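Local coordinates for protein putative isohexenylglutaconyl-CoA hydratase (Pseudomonas aeruginosa, PDB 4ZU2) that probably hydrates isohexenylglutaconyl-CoA, a coenzyme A thioester of citronellate breakdown, as a trimeric member of the crotonase family, at residues Ser124-Ala129 and Leu182-Glu187; Val106-Gly111 and Ala192-Leu197; Leu120-Asp125 and Pro151-Arg156; Ala133-Pro138 and Ala170-Arg175; Val52-Leu57 and Glu202-Cys207. All blocks are in the same frame, centred on the assembly; numbering follows the deposited sequence.

Contact 1 of 5, residues Ser124-Ala129 and Leu182-Glu187; sequences SDVAIA and LVHFCE
Ala127 and His184 meet through both backbone and side chain. Among the hydrogen bonds, Ala127 N donates to ND1 of the His184 ring at 3.2 Å, nearly straight at 168° and close to the ring plane, which marks ND1 as the acceptor nitrogen. NE2 of the same ring bonds Thr160 O of a second subunit, so the imidazole is fixed at both nitrogens. Ala127 O takes two donors, His184 N at 2.9 Å and Phe185 N at 3.2 Å. Regular parallel pairing follows, with Ala129 N to Phe185 O at 2.9 Å and Glu187 N to Ala129 O at 3.0 Å. This is how strand 185-187 joins strand 126-130 as the outermost strand, within this chain, of the crotonase-fold sheet. Among the apolar contacts, Phe185 has its CG anti to the carbonyl carbon (chi1 -53°). Its ring edge meets two side chains: Phe185 CD2 lies 3.6 Å from Ile128 CG1, and CE2 faces Val126 CG1. Elsewhere Ala127 CB rests 3.7 Å from Val183 CB.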
# COMPACT_ATOMS: atom_id res chain seq x y z
N SER A 124 15.05 -2.56 -3.66
CA SER A 124 15.34 -2.53 -5.09
C SER A 124 14.20 -1.80 -5.86
O SER A 124 13.02 -1.83 -5.45
CB SER A 124 15.52 -3.97 -5.61
OG SER A 124 14.34 -4.73 -5.41
N ASP A 125 14.55 -1.16 -6.97
CA ASP A 125 13.54 -0.66 -7.93
C ASP A 125 12.89 -1.82 -8.73
O ASP A 125 11.72 -1.78 -9.04
CB ASP A 125 14.13 0.34 -8.91
CG ASP A 125 14.75 1.53 -8.22
OD1 ASP A 125 14.06 2.14 -7.39
OD2 ASP A 125 15.92 1.84 -8.52
N VAL A 126 13.67 -2.85 -9.00
CA VAL A 126 13.18 -4.05 -9.67
C VAL A 126 13.83 -5.32 -9.05
O VAL A 126 15.05 -5.47 -8.98
CB VAL A 126 13.45 -3.96 -11.22
CG1 VAL A 126 12.75 -5.12 -11.98
CG2 VAL A 126 12.97 -2.64 -11.75
N ALA A 127 12.98 -6.20 -8.55
CA ALA A 127 13.38 -7.52 -8.05
C ALA A 127 12.82 -8.63 -8.96
O ALA A 127 11.61 -8.67 -9.29
CB ALA A 127 12.87 -7.72 -6.69
N ILE A 128 13.73 -9.50 -9.40
CA ILE A 128 13.41 -10.67 -10.21
C ILE A 128 13.83 -11.91 -9.40
O ILE A 128 15.00 -12.08 -9.11
CB ILE A 128 14.19 -10.62 -11.54
CG1 ILE A 128 13.87 -9.35 -12.35
CG2 ILE A 128 13.90 -11.86 -12.38
CD1 ILE A 128 15.01 -8.82 -13.18
N ALA A 129 12.88 -12.77 -9.02
CA ALA A 129 13.21 -13.93 -8.18
C ALA A 129 13.07 -15.24 -8.93
O ALA A 129 12.27 -15.36 -9.87
CB ALA A 129 12.33 -13.96 -6.97
N LEU A 182 6.24 -8.36 -3.32
CA LEU A 182 7.58 -8.24 -2.74
C LEU A 182 8.61 -8.12 -3.84
O LEU A 182 9.63 -7.41 -3.72
CB LEU A 182 7.87 -9.48 -1.87
CG LEU A 182 9.25 -9.46 -1.21
CD1 LEU A 182 9.58 -8.10 -0.62
CD2 LEU A 182 9.30 -10.54 -0.10
N VAL A 183 8.36 -8.84 -4.92
CA VAL A 183 9.20 -8.78 -6.11
C VAL A 183 8.27 -8.53 -7.31
O VAL A 183 7.04 -8.69 -7.21
CB VAL A 183 10.00 -10.09 -6.27
CG1 VAL A 183 10.83 -10.38 -5.00
CG2 VAL A 183 9.06 -11.29 -6.62
N HIS A 184 8.88 -8.12 -8.42
CA HIS A 184 8.15 -7.68 -9.62
C HIS A 184 7.99 -8.77 -10.68
O HIS A 184 7.08 -8.69 -11.49
CB HIS A 184 8.88 -6.51 -10.26
CG HIS A 184 8.94 -5.27 -9.41
ND1 HIS A 184 10.02 -4.99 -8.60
CD2 HIS A 184 8.07 -4.24 -9.27
CE1 HIS A 184 9.80 -3.83 -7.98
NE2 HIS A 184 8.64 -3.36 -8.38
N PHE A 185 8.90 -9.76 -10.70
CA PHE A 185 8.83 -10.90 -11.61
C PHE A 185 9.30 -12.19 -10.90
O PHE A 185 10.25 -12.17 -10.10
CB PHE A 185 9.78 -10.69 -12.79
CG PHE A 185 9.60 -9.37 -13.53
CD1 PHE A 185 8.52 -9.17 -14.39
CD2 PHE A 185 10.54 -8.36 -13.40
CE1 PHE A 185 8.36 -7.97 -15.07
CE2 PHE A 185 10.39 -7.17 -14.08
CZ PHE A 185 9.30 -6.97 -14.92
N CYS A 186 8.66 -13.31 -11.25
CA CYS A 186 9.09 -14.64 -10.83
C CYS A 186 9.34 -15.47 -12.08
O CYS A 186 8.42 -15.66 -12.88
CB CYS A 186 8.00 -15.29 -9.98
SG CYS A 186 8.43 -16.89 -9.23
N GLU A 187 10.58 -15.93 -12.29
CA GLU A 187 10.92 -16.83 -13.40
C GLU A 187 11.28 -18.24 -12.91
O GLU A 187 11.84 -18.40 -11.84
CB GLU A 187 12.09 -16.28 -14.22
CG GLU A 187 11.96 -14.82 -14.54
CD GLU A 187 10.70 -14.51 -15.33
OE1 GLU A 187 10.55 -15.05 -16.45
OE2 GLU A 187 9.85 -13.74 -14.83

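Contact 2 of 5, residues Val106-Gly111 and Ala192-Leu197; sequences VALVEG and ALEQRL
Leu193 opens the contact from the helix, its branch lying between two side chains of the strand. CG of Leu193 touches Leu108 CD1 at 3.6 Å, while its CD2 reaches Glu110 CG at 3.8 Å, so the aliphatic part of that glutamate extends the apolar surface beyond the end of strand 104-109. Next comes Glu194, on the exposed side of the helix. Its chain is bent at chi2 (-63°) and crosses the Leu108 side chain at about a right angle, with Glu194 OE2 3.6 Å from Leu108 CD2. Leu197 spreads its two methyls over separate partners: CD2 meets Leu108 CD2 at 3.9 Å, and CD1 meets Val106 CG1 at 3.7 Å. Leu108 thus sits between Leu193 and Leu197, one helical turn apart. The axes of the helix and strand segments run antiparallel, 10.2 Å apart at closest approach. Such packing of a helix along one face of a central sheet is typical of the layered alpha/beta core of the crotonase fold.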
# COMPACT_ATOMS: atom_id res chain seq x y z
N VAL A 106 18.54 -3.22 -9.56
CA VAL A 106 17.82 -4.45 -9.88
C VAL A 106 18.33 -5.56 -8.98
O VAL A 106 19.53 -5.78 -8.91
CB VAL A 106 18.01 -4.85 -11.37
CG1 VAL A 106 17.13 -6.07 -11.72
CG2 VAL A 106 17.71 -3.67 -12.26
N ALA A 107 17.43 -6.26 -8.28
CA ALA A 107 17.84 -7.43 -7.53
C ALA A 107 17.45 -8.72 -8.23
O ALA A 107 16.30 -8.95 -8.51
CB ALA A 107 17.32 -7.40 -6.09
N LEU A 108 18.44 -9.59 -8.46
CA LEU A 108 18.20 -10.93 -8.95
C LEU A 108 18.34 -11.92 -7.79
O LEU A 108 19.46 -12.23 -7.33
CB LEU A 108 19.19 -11.22 -10.10
CG LEU A 108 18.82 -12.29 -11.14
CD1 LEU A 108 17.43 -12.05 -11.68
CD2 LEU A 108 19.79 -12.27 -12.27
N VAL A 109 17.21 -12.36 -7.24
CA VAL A 109 17.23 -13.11 -6.00
C VAL A 109 16.98 -14.63 -6.24
O VAL A 109 16.01 -15.03 -6.84
CB VAL A 109 16.24 -12.50 -4.94
CG1 VAL A 109 16.53 -10.99 -4.71
CG2 VAL A 109 14.82 -12.68 -5.36
N GLU A 110 17.92 -15.44 -5.77
CA GLU A 110 17.85 -16.89 -5.93
C GLU A 110 18.10 -17.48 -4.58
O GLU A 110 18.80 -16.89 -3.78
CB GLU A 110 18.95 -17.35 -6.86
CG GLU A 110 18.91 -16.71 -8.20
CD GLU A 110 20.11 -17.10 -9.02
OE1 GLU A 110 20.05 -18.18 -9.68
OE2 GLU A 110 21.11 -16.33 -8.96
N GLY A 111 17.52 -18.66 -4.34
CA GLY A 111 17.77 -19.45 -3.14
C GLY A 111 17.38 -18.69 -1.89
O GLY A 111 16.27 -18.19 -1.80
N ALA A 192 15.47 -17.86 -18.13
CA ALA A 192 14.30 -17.00 -18.01
C ALA A 192 14.64 -15.85 -17.06
O ALA A 192 14.24 -14.73 -17.25
CB ALA A 192 13.13 -17.81 -17.46
N LEU A 193 15.38 -16.17 -16.00
CA LEU A 193 15.72 -15.19 -15.00
C LEU A 193 16.58 -14.15 -15.66
O LEU A 193 16.42 -12.96 -15.42
CB LEU A 193 16.47 -15.84 -13.83
CG LEU A 193 16.13 -15.34 -12.42
CD1 LEU A 193 14.70 -15.66 -12.01
CD2 LEU A 193 17.11 -15.91 -11.40
N GLU A 194 17.47 -14.63 -16.53
CA GLU A 194 18.46 -13.79 -17.19
C GLU A 194 17.87 -12.97 -18.32
O GLU A 194 18.42 -11.95 -18.70
CB GLU A 194 19.58 -14.63 -17.79
CG GLU A 194 20.61 -15.13 -16.82
CD GLU A 194 21.38 -14.02 -16.16
OE1 GLU A 194 21.96 -13.18 -16.88
OE2 GLU A 194 21.41 -13.99 -14.92
N GLN A 195 16.80 -13.49 -18.93
CA GLN A 195 16.22 -12.82 -20.08
C GLN A 195 15.47 -11.67 -19.51
O GLN A 195 15.61 -10.56 -19.99
CB GLN A 195 15.33 -13.72 -20.95
CG GLN A 195 14.02 -14.26 -20.36
CD GLN A 195 12.76 -13.36 -20.54
OE1 GLN A 195 12.67 -12.55 -21.46
NE2 GLN A 195 11.77 -13.54 -19.65
N ARG A 196 14.72 -11.92 -18.45
CA ARG A 196 14.02 -10.86 -17.75
C ARG A 196 14.96 -9.75 -17.34
O ARG A 196 14.61 -8.58 -17.41
CB ARG A 196 13.29 -11.38 -16.52
CG ARG A 196 12.53 -10.28 -15.80
CD ARG A 196 11.35 -9.82 -16.64
NE ARG A 196 10.39 -10.90 -16.80
CZ ARG A 196 9.30 -10.84 -17.57
NH1 ARG A 196 9.01 -9.74 -18.28
NH2 ARG A 196 8.48 -11.88 -17.62
N LEU A 197 16.15 -10.12 -16.89
CA LEU A 197 17.09 -9.11 -16.42
C LEU A 197 17.51 -8.22 -17.57
O LEU A 197 17.47 -7.00 -17.46
CB LEU A 197 18.33 -9.74 -15.81
CG LEU A 197 19.46 -8.76 -15.43
CD1 LEU A 197 18.97 -7.74 -14.42
CD2 LEU A 197 20.68 -9.50 -14.86

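Contact 3 of 5, residues Leu120-Asp125 and Pro151-Arg156; sequences LACVSD and PFVVRR
The guanidinium of Arg156 lies against the turn formed by Ala121 to Ser124. Over one face stand Ala121 O, 3.1 Å above the plane, and Cys122 CA, both offset toward the rim. At the edge, NH1 donates to Ser124 O at 2.8 Å; the oxygen lies in the guanidinium plane, the nitrogen approaches on a carbonyl lone pair, and the bond is fairly straight at 163°. NE is held in turn by Leu182 O, so separate chain segments fix the rotation of this buried group. The ring of Phe152 meets Val123, whose CG1 comes obliquely to within 3.7 Å of CD1.

Cys122 packs against the base of Arg156. Its SG lies 4.0 Å from both CB and CG of Arg156, and 4.2 Å from Val153 CB. Arg156 leaves the helix with CG anti to the backbone N (chi1 -173°), which lays the start of its chain beside that sulfur. Ser124 OG donates to Ala121 O at 2.8 Å, closing the turn from within. A water also bridges the segments, donating to Cys122 O and Phe152 O. The trimer interface is near, for Arg156 O accepts from Thr160 OG1 of a second subunit.

The motif is a buried arginine binding a main-chain carbonyl of a type I turn, which leads from helix 116-121 to strand 126-130 and is tied by it to helix 149-157 within the crotonase fold.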
# COMPACT_ATOMS: atom_id res chain seq x y z
N LEU A 120 17.55 -6.25 1.80
CA LEU A 120 18.05 -5.66 0.55
C LEU A 120 17.08 -5.78 -0.62
O LEU A 120 17.06 -4.92 -1.47
CB LEU A 120 19.31 -6.37 0.09
CG LEU A 120 20.57 -6.29 0.92
CD1 LEU A 120 21.63 -7.18 0.26
CD2 LEU A 120 21.06 -4.85 0.99
N ALA A 121 16.37 -6.89 -0.70
CA ALA A 121 15.39 -7.10 -1.78
C ALA A 121 14.32 -5.98 -1.73
O ALA A 121 13.83 -5.50 -2.75
CB ALA A 121 14.75 -8.47 -1.63
N CYS A 122 14.01 -5.56 -0.52
CA CYS A 122 12.91 -4.64 -0.26
C CYS A 122 13.22 -3.24 -0.70
O CYS A 122 12.33 -2.41 -0.71
CB CYS A 122 12.59 -4.63 1.24
SG CYS A 122 11.65 -5.99 1.89
N VAL A 123 14.48 -2.96 -1.03
CA VAL A 123 14.87 -1.61 -1.44
C VAL A 123 15.32 -1.51 -2.90
O VAL A 123 15.91 -0.51 -3.32
CB VAL A 123 15.93 -0.99 -0.49
CG1 VAL A 123 15.45 -1.09 0.96
CG2 VAL A 123 17.27 -1.63 -0.66
N SER A 124 15.05 -2.56 -3.66
CA SER A 124 15.34 -2.53 -5.09
C SER A 124 14.20 -1.80 -5.86
O SER A 124 13.02 -1.83 -5.45
CB SER A 124 15.52 -3.97 -5.61
OG SER A 124 14.34 -4.73 -5.41
N ASP A 125 14.55 -1.16 -6.97
CA ASP A 125 13.54 -0.66 -7.93
C ASP A 125 12.89 -1.82 -8.73
O ASP A 125 11.72 -1.78 -9.04
CB ASP A 125 14.13 0.34 -8.91
CG ASP A 125 14.75 1.53 -8.22
OD1 ASP A 125 14.06 2.14 -7.39
OD2 ASP A 125 15.92 1.84 -8.52
N PRO A 151 10.68 -0.76 8.59
CA PRO A 151 10.15 0.32 7.76
C PRO A 151 10.25 0.05 6.26
O PRO A 151 9.41 0.47 5.50
CB PRO A 151 11.02 1.51 8.16
CG PRO A 151 12.15 0.98 8.85
CD PRO A 151 11.76 -0.29 9.46
N PHE A 152 11.26 -0.71 5.84
CA PHE A 152 11.42 -0.97 4.44
C PHE A 152 10.45 -2.09 3.95
O PHE A 152 10.00 -2.09 2.80
CB PHE A 152 12.88 -1.23 4.09
CG PHE A 152 13.80 -0.04 4.34
CD1 PHE A 152 13.82 1.04 3.47
CD2 PHE A 152 14.67 -0.04 5.44
CE1 PHE A 152 14.67 2.10 3.69
CE2 PHE A 152 15.49 1.01 5.69
CZ PHE A 152 15.50 2.09 4.82
N VAL A 153 10.08 -3.00 4.83
CA VAL A 153 9.16 -4.04 4.43
C VAL A 153 7.71 -3.52 4.44
O VAL A 153 6.91 -3.90 3.59
CB VAL A 153 9.29 -5.33 5.30
CG1 VAL A 153 8.89 -5.08 6.74
CG2 VAL A 153 8.42 -6.47 4.71
N VAL A 154 7.37 -2.68 5.40
CA VAL A 154 6.04 -2.05 5.41
C VAL A 154 5.92 -1.18 4.15
O VAL A 154 4.92 -1.24 3.44
CB VAL A 154 5.84 -1.20 6.68
CG1 VAL A 154 4.51 -0.43 6.62
CG2 VAL A 154 5.97 -2.07 7.90
N ARG A 155 6.97 -0.43 3.82
CA ARG A 155 7.00 0.32 2.56
C ARG A 155 6.90 -0.62 1.35
O ARG A 155 6.27 -0.29 0.35
CB ARG A 155 8.25 1.21 2.48
CG ARG A 155 8.07 2.51 3.23
CD ARG A 155 9.34 3.17 3.72
NE ARG A 155 8.98 3.91 4.93
CZ ARG A 155 9.25 5.18 5.18
NH1 ARG A 155 9.96 5.90 4.31
NH2 ARG A 155 8.82 5.72 6.31
N ARG A 156 7.47 -1.82 1.47
CA ARG A 156 7.59 -2.71 0.33
C ARG A 156 6.23 -3.31 -0.09
O ARG A 156 5.83 -3.17 -1.22
CB ARG A 156 8.59 -3.82 0.62
CG ARG A 156 8.87 -4.68 -0.62
CD ARG A 156 9.60 -3.91 -1.66
NE ARG A 156 10.07 -4.75 -2.74
CZ ARG A 156 10.93 -4.36 -3.67
NH1 ARG A 156 11.39 -3.13 -3.65
NH2 ARG A 156 11.29 -5.18 -4.64
O HOH W 1 10.97 -0.32 0.33

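Contact 4 of 5, residues Ala133-Pro138 and Ala170-Arg175; sequences AQFGLP and ARFDGR
Phe135 and Phe172 meet where strand 134-136 pairs antiparallel with the short, weakly bonded strand 172-173. CB of Phe135 lies over one face of the Phe172 ring, 3.6 Å from the centroid in a CH-pi contact, with CZ and CE2 the nearest ring atoms. CG, anti to the carbonyl carbon (chi1 -61°), still lies 3.8 Å from Phe172 CE2. Farther out, CD1 passes Phe172 O, which sits in the ring plane at the edge, and then Asp173 C. CE1 reaches Gly174 CA at 3.8 Å, at the start of the next helix. At the tip, CZ packs on Ala129 and Val109 of the central sheet. The two rings are nearly parallel, their planes 12° apart, but are slid past one another with centroids 5.5 Å apart, so they barely overlap.

Phe135 N donates to Phe172 O at 2.9 Å, and Phe172 N returns a longer bond to Phe135 O at 3.3 Å. On the exposed side Arg171 lays its guanidinium face against Pro138, with Pro138 CG 3.7 Å from Arg171 NH2, and a water links Leu137 N to Ala170 O.

Strand 134-136 is the middle of a small three-stranded sheet, flanked by 112-114 and 172-173. Phe172 also packs on Phe118 of helix 116-121, Leu165 of helix 159-168 and Ala177 of helix 174-179, while Asp173 caps the last of these through Glu176 N.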
# COMPACT_ATOMS: atom_id res chain seq x y z
N ALA A 133 13.20 -19.67 -4.82
CA ALA A 133 13.86 -18.85 -3.81
C ALA A 133 13.08 -19.01 -2.53
O ALA A 133 11.89 -19.25 -2.58
CB ALA A 133 13.91 -17.39 -4.26
N GLN A 134 13.76 -18.97 -1.37
CA GLN A 134 13.05 -18.99 -0.09
C GLN A 134 13.32 -17.72 0.74
O GLN A 134 14.45 -17.42 1.17
CB GLN A 134 13.28 -20.29 0.71
CG GLN A 134 12.39 -21.57 0.34
CD GLN A 134 10.86 -21.35 0.11
OE1 GLN A 134 10.48 -20.59 -0.76
NE2 GLN A 134 10.00 -22.06 0.85
N PHE A 135 12.22 -17.00 0.93
CA PHE A 135 12.14 -15.74 1.64
C PHE A 135 11.67 -15.94 3.07
O PHE A 135 10.92 -16.87 3.37
CB PHE A 135 11.12 -14.81 0.95
CG PHE A 135 11.46 -14.47 -0.45
CD1 PHE A 135 11.12 -15.35 -1.48
CD2 PHE A 135 12.10 -13.28 -0.76
CE1 PHE A 135 11.44 -15.04 -2.81
CE2 PHE A 135 12.44 -12.97 -2.07
CZ PHE A 135 12.10 -13.86 -3.10
N GLY A 136 12.10 -15.04 3.95
CA GLY A 136 11.62 -15.07 5.31
C GLY A 136 12.27 -14.02 6.17
O GLY A 136 13.29 -13.43 5.82
N LEU A 137 11.63 -13.78 7.30
CA LEU A 137 12.24 -13.01 8.39
C LEU A 137 12.30 -13.88 9.64
O LEU A 137 11.36 -13.89 10.44
CB LEU A 137 11.40 -11.74 8.67
CG LEU A 137 11.38 -10.75 7.49
CD1 LEU A 137 10.42 -9.58 7.69
CD2 LEU A 137 12.75 -10.22 7.21
N PRO A 138 13.39 -14.63 9.82
CA PRO A 138 13.45 -15.52 11.00
C PRO A 138 13.65 -14.81 12.34
O PRO A 138 13.56 -15.44 13.38
CB PRO A 138 14.68 -16.39 10.72
CG PRO A 138 14.94 -16.24 9.26
CD PRO A 138 14.55 -14.83 8.94
N ALA A 170 7.23 -16.75 8.79
CA ALA A 170 6.81 -17.59 7.67
C ALA A 170 7.81 -17.65 6.52
O ALA A 170 8.24 -16.62 6.01
CB ALA A 170 5.46 -17.05 7.11
N ARG A 171 8.12 -18.86 6.06
CA ARG A 171 8.91 -19.03 4.85
C ARG A 171 7.91 -19.10 3.69
O ARG A 171 6.74 -19.44 3.89
CB ARG A 171 9.75 -20.31 4.92
CG ARG A 171 11.21 -20.13 5.32
CD ARG A 171 11.43 -19.49 6.67
NE ARG A 171 12.78 -19.78 7.15
CZ ARG A 171 13.21 -19.59 8.40
NH1 ARG A 171 12.37 -19.08 9.32
NH2 ARG A 171 14.47 -19.92 8.73
N PHE A 172 8.38 -18.76 2.49
CA PHE A 172 7.54 -18.74 1.29
C PHE A 172 8.44 -18.52 0.10
O PHE A 172 9.57 -18.02 0.25
CB PHE A 172 6.49 -17.62 1.33
CG PHE A 172 7.06 -16.22 1.51
CD1 PHE A 172 7.36 -15.73 2.77
CD2 PHE A 172 7.30 -15.40 0.42
CE1 PHE A 172 7.88 -14.46 2.94
CE2 PHE A 172 7.82 -14.11 0.58
CZ PHE A 172 8.12 -13.65 1.85
N ASP A 173 7.93 -18.88 -1.07
CA ASP A 173 8.74 -18.93 -2.26
C ASP A 173 8.53 -17.78 -3.18
O ASP A 173 7.73 -16.88 -2.90
CB ASP A 173 8.51 -20.25 -3.01
CG ASP A 173 7.19 -20.27 -3.81
OD1 ASP A 173 6.18 -19.66 -3.39
OD2 ASP A 173 7.19 -20.93 -4.86
N GLY A 174 9.29 -17.82 -4.28
CA GLY A 174 9.20 -16.82 -5.31
C GLY A 174 7.80 -16.51 -5.84
O GLY A 174 7.49 -15.35 -6.11
N ARG A 175 6.97 -17.53 -6.05
CA ARG A 175 5.69 -17.30 -6.71
C ARG A 175 4.86 -16.51 -5.70
O ARG A 175 4.18 -15.58 -6.07
CB ARG A 175 4.96 -18.61 -7.10
CG ARG A 175 5.70 -19.61 -8.06
CD ARG A 175 5.68 -19.20 -9.57
NE ARG A 175 5.75 -20.37 -10.46
CZ ARG A 175 6.43 -20.45 -11.62
NH1 ARG A 175 7.14 -19.44 -12.11
NH2 ARG A 175 6.41 -21.60 -12.30
O HOH W 2 8.86 -14.13 7.63

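Contact 5 of 5, residues Val52-Leu57 and Glu202-Cys207; sequences VRALVL and EQLRRC
The last turn of helix 190-205 and the residues after it are held here by an arginine from just before strand 54-59, in the central sheet of the crotonase fold. Arg53 donates twice from NH2: to Arg205 O at 2.6 Å and to Cys207 O at 2.9 Å. In both bonds the nitrogen stands above the carbonyl plane, by 45° at Arg205 and 42° at Cys207. The first oxygen nevertheless lies near the plane of the guanidinium. A water adds a further link, accepting from Arg53 NE at 2.9 Å and donating to Cys207 O, while Arg53 NH1 is bound by Trp262 O.

Arg205 crosses Arg53 at about a right angle and lays its CD over one face of the Arg53 guanidinium, toward the rim, 3.5 Å from Arg53 NH1. The two charged groups are turned 65° apart, and their NH1 atoms are 3.8 Å from each other. This closeness of like charges is probably eased by Glu15, which forms a salt bridge with Arg205 NH2, and by the carbonyls around Arg53. Beside this, Leu204 brings its CD1 to Ala54 CB at 4.0 Å, a small apolar contact, and also packs on Leu167 of a second subunit.

Positive charge near the carbonyl-rich end of the helix is probably favourable; the arginine ties that end to the neighbouring strand in the helix-on-sheet packing of the crotonase fold.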
# COMPACT_ATOMS: atom_id res chain seq x y z
N VAL A 52 26.96 5.69 -14.51
CA VAL A 52 26.44 4.43 -13.92
C VAL A 52 24.93 4.54 -13.73
O VAL A 52 24.46 5.24 -12.85
CB VAL A 52 27.13 4.16 -12.57
CG1 VAL A 52 26.69 2.82 -12.00
CG2 VAL A 52 28.66 4.19 -12.72
N ARG A 53 24.17 3.85 -14.58
CA ARG A 53 22.73 4.10 -14.75
C ARG A 53 21.93 2.97 -14.10
O ARG A 53 20.73 3.12 -13.84
CB ARG A 53 22.37 4.12 -16.24
CG ARG A 53 23.08 5.17 -17.09
CD ARG A 53 22.89 4.91 -18.59
NE ARG A 53 21.50 5.03 -19.03
CZ ARG A 53 21.07 4.84 -20.28
NH1 ARG A 53 21.90 4.49 -21.27
NH2 ARG A 53 19.78 4.98 -20.54
N ALA A 54 22.57 1.82 -13.89
CA ALA A 54 21.92 0.70 -13.23
C ALA A 54 22.88 -0.14 -12.35
O ALA A 54 24.09 -0.18 -12.56
CB ALA A 54 21.21 -0.17 -14.23
N LEU A 55 22.31 -0.74 -11.31
CA LEU A 55 23.03 -1.65 -10.46
C LEU A 55 22.25 -2.94 -10.45
O LEU A 55 21.01 -2.93 -10.37
CB LEU A 55 23.17 -1.11 -9.04
CG LEU A 55 23.74 0.31 -8.95
CD1 LEU A 55 23.53 0.91 -7.55
CD2 LEU A 55 25.20 0.36 -9.37
N VAL A 56 22.99 -4.04 -10.60
CA VAL A 56 22.42 -5.38 -10.46
C VAL A 56 23.10 -6.04 -9.27
O VAL A 56 24.30 -5.99 -9.09
CB VAL A 56 22.56 -6.20 -11.75
CG1 VAL A 56 21.65 -7.40 -11.67
CG2 VAL A 56 22.18 -5.34 -12.95
N LEU A 57 22.27 -6.59 -8.42
CA LEU A 57 22.66 -7.01 -7.14
C LEU A 57 22.34 -8.47 -7.13
O LEU A 57 21.20 -8.86 -7.40
CB LEU A 57 21.85 -6.27 -6.08
CG LEU A 57 22.28 -6.57 -4.65
CD1 LEU A 57 23.76 -6.40 -4.46
CD2 LEU A 57 21.50 -5.67 -3.68
N GLU A 202 17.14 -3.25 -20.91
CA GLU A 202 17.01 -2.56 -22.17
C GLU A 202 15.88 -1.53 -22.03
O GLU A 202 15.95 -0.47 -22.60
CB GLU A 202 16.81 -3.52 -23.34
CG GLU A 202 17.29 -2.91 -24.64
CD GLU A 202 18.80 -2.90 -24.78
OE1 GLU A 202 19.43 -3.89 -24.37
OE2 GLU A 202 19.33 -1.88 -25.30
N GLN A 203 14.86 -1.83 -21.22
CA GLN A 203 13.86 -0.82 -20.90
C GLN A 203 14.46 0.40 -20.24
O GLN A 203 14.07 1.54 -20.49
CB GLN A 203 12.80 -1.38 -19.98
CG GLN A 203 12.02 -2.49 -20.64
CD GLN A 203 11.00 -3.10 -19.71
OE1 GLN A 203 11.33 -3.61 -18.64
NE2 GLN A 203 9.75 -3.04 -20.10
N LEU A 204 15.44 0.14 -19.37
CA LEU A 204 16.07 1.18 -18.59
C LEU A 204 16.94 2.09 -19.44
O LEU A 204 17.14 3.27 -19.09
CB LEU A 204 16.92 0.50 -17.50
CG LEU A 204 17.88 1.27 -16.59
CD1 LEU A 204 19.20 1.61 -17.26
CD2 LEU A 204 17.23 2.48 -16.00
N ARG A 205 17.50 1.56 -20.52
CA ARG A 205 18.45 2.33 -21.33
C ARG A 205 17.74 3.39 -22.20
O ARG A 205 18.39 4.33 -22.69
CB ARG A 205 19.33 1.40 -22.20
CG ARG A 205 20.26 0.42 -21.42
CD ARG A 205 21.55 1.06 -20.91
NE ARG A 205 22.70 0.15 -20.99
CZ ARG A 205 23.98 0.49 -20.78
NH1 ARG A 205 24.34 1.73 -20.48
NH2 ARG A 205 24.93 -0.43 -20.88
N ARG A 206 16.42 3.21 -22.39
CA ARG A 206 15.55 4.22 -22.99
C ARG A 206 15.53 5.49 -22.13
O ARG A 206 15.31 6.58 -22.62
CB ARG A 206 14.08 3.75 -23.06
CG ARG A 206 13.75 2.43 -23.71
CD ARG A 206 14.28 2.38 -25.11
NE ARG A 206 14.01 1.09 -25.75
CZ ARG A 206 14.89 0.08 -25.82
NH1 ARG A 206 16.12 0.19 -25.28
NH2 ARG A 206 14.52 -1.06 -26.43
N CYS A 207 15.77 5.31 -20.82
CA CYS A 207 15.48 6.31 -19.80
C CYS A 207 16.72 7.09 -19.40
O CYS A 207 17.77 6.52 -19.09
CB CYS A 207 14.85 5.62 -18.58
SG CYS A 207 13.25 4.78 -18.94
O HOH W 3 19.45 5.92 -17.23

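Contacts 1, 2 and 3 are buried, and contact 4 largely so, whereas contact 5 is only partly covered. Contacts 1, 2 and 5 share the six-stranded sheet: strands 54-59, 104-109 and 126-130 are neighbours, and helix 190-205 serves both contact 2 and contact 5. Their chemistry follows position, from backbone pairing in contact 1 through apolar packing in contact 2 to arginine-carbonyl bonds at the helix end in contact 5. Contact 3 also uses an arginine, but in a buried setting, and shares Ser124 and Asp125 with contact 1. Contact 4 repeats strand pairing, here antiparallel, in a smaller mixed sheet, about 27 Å from contact 5, centre to centre.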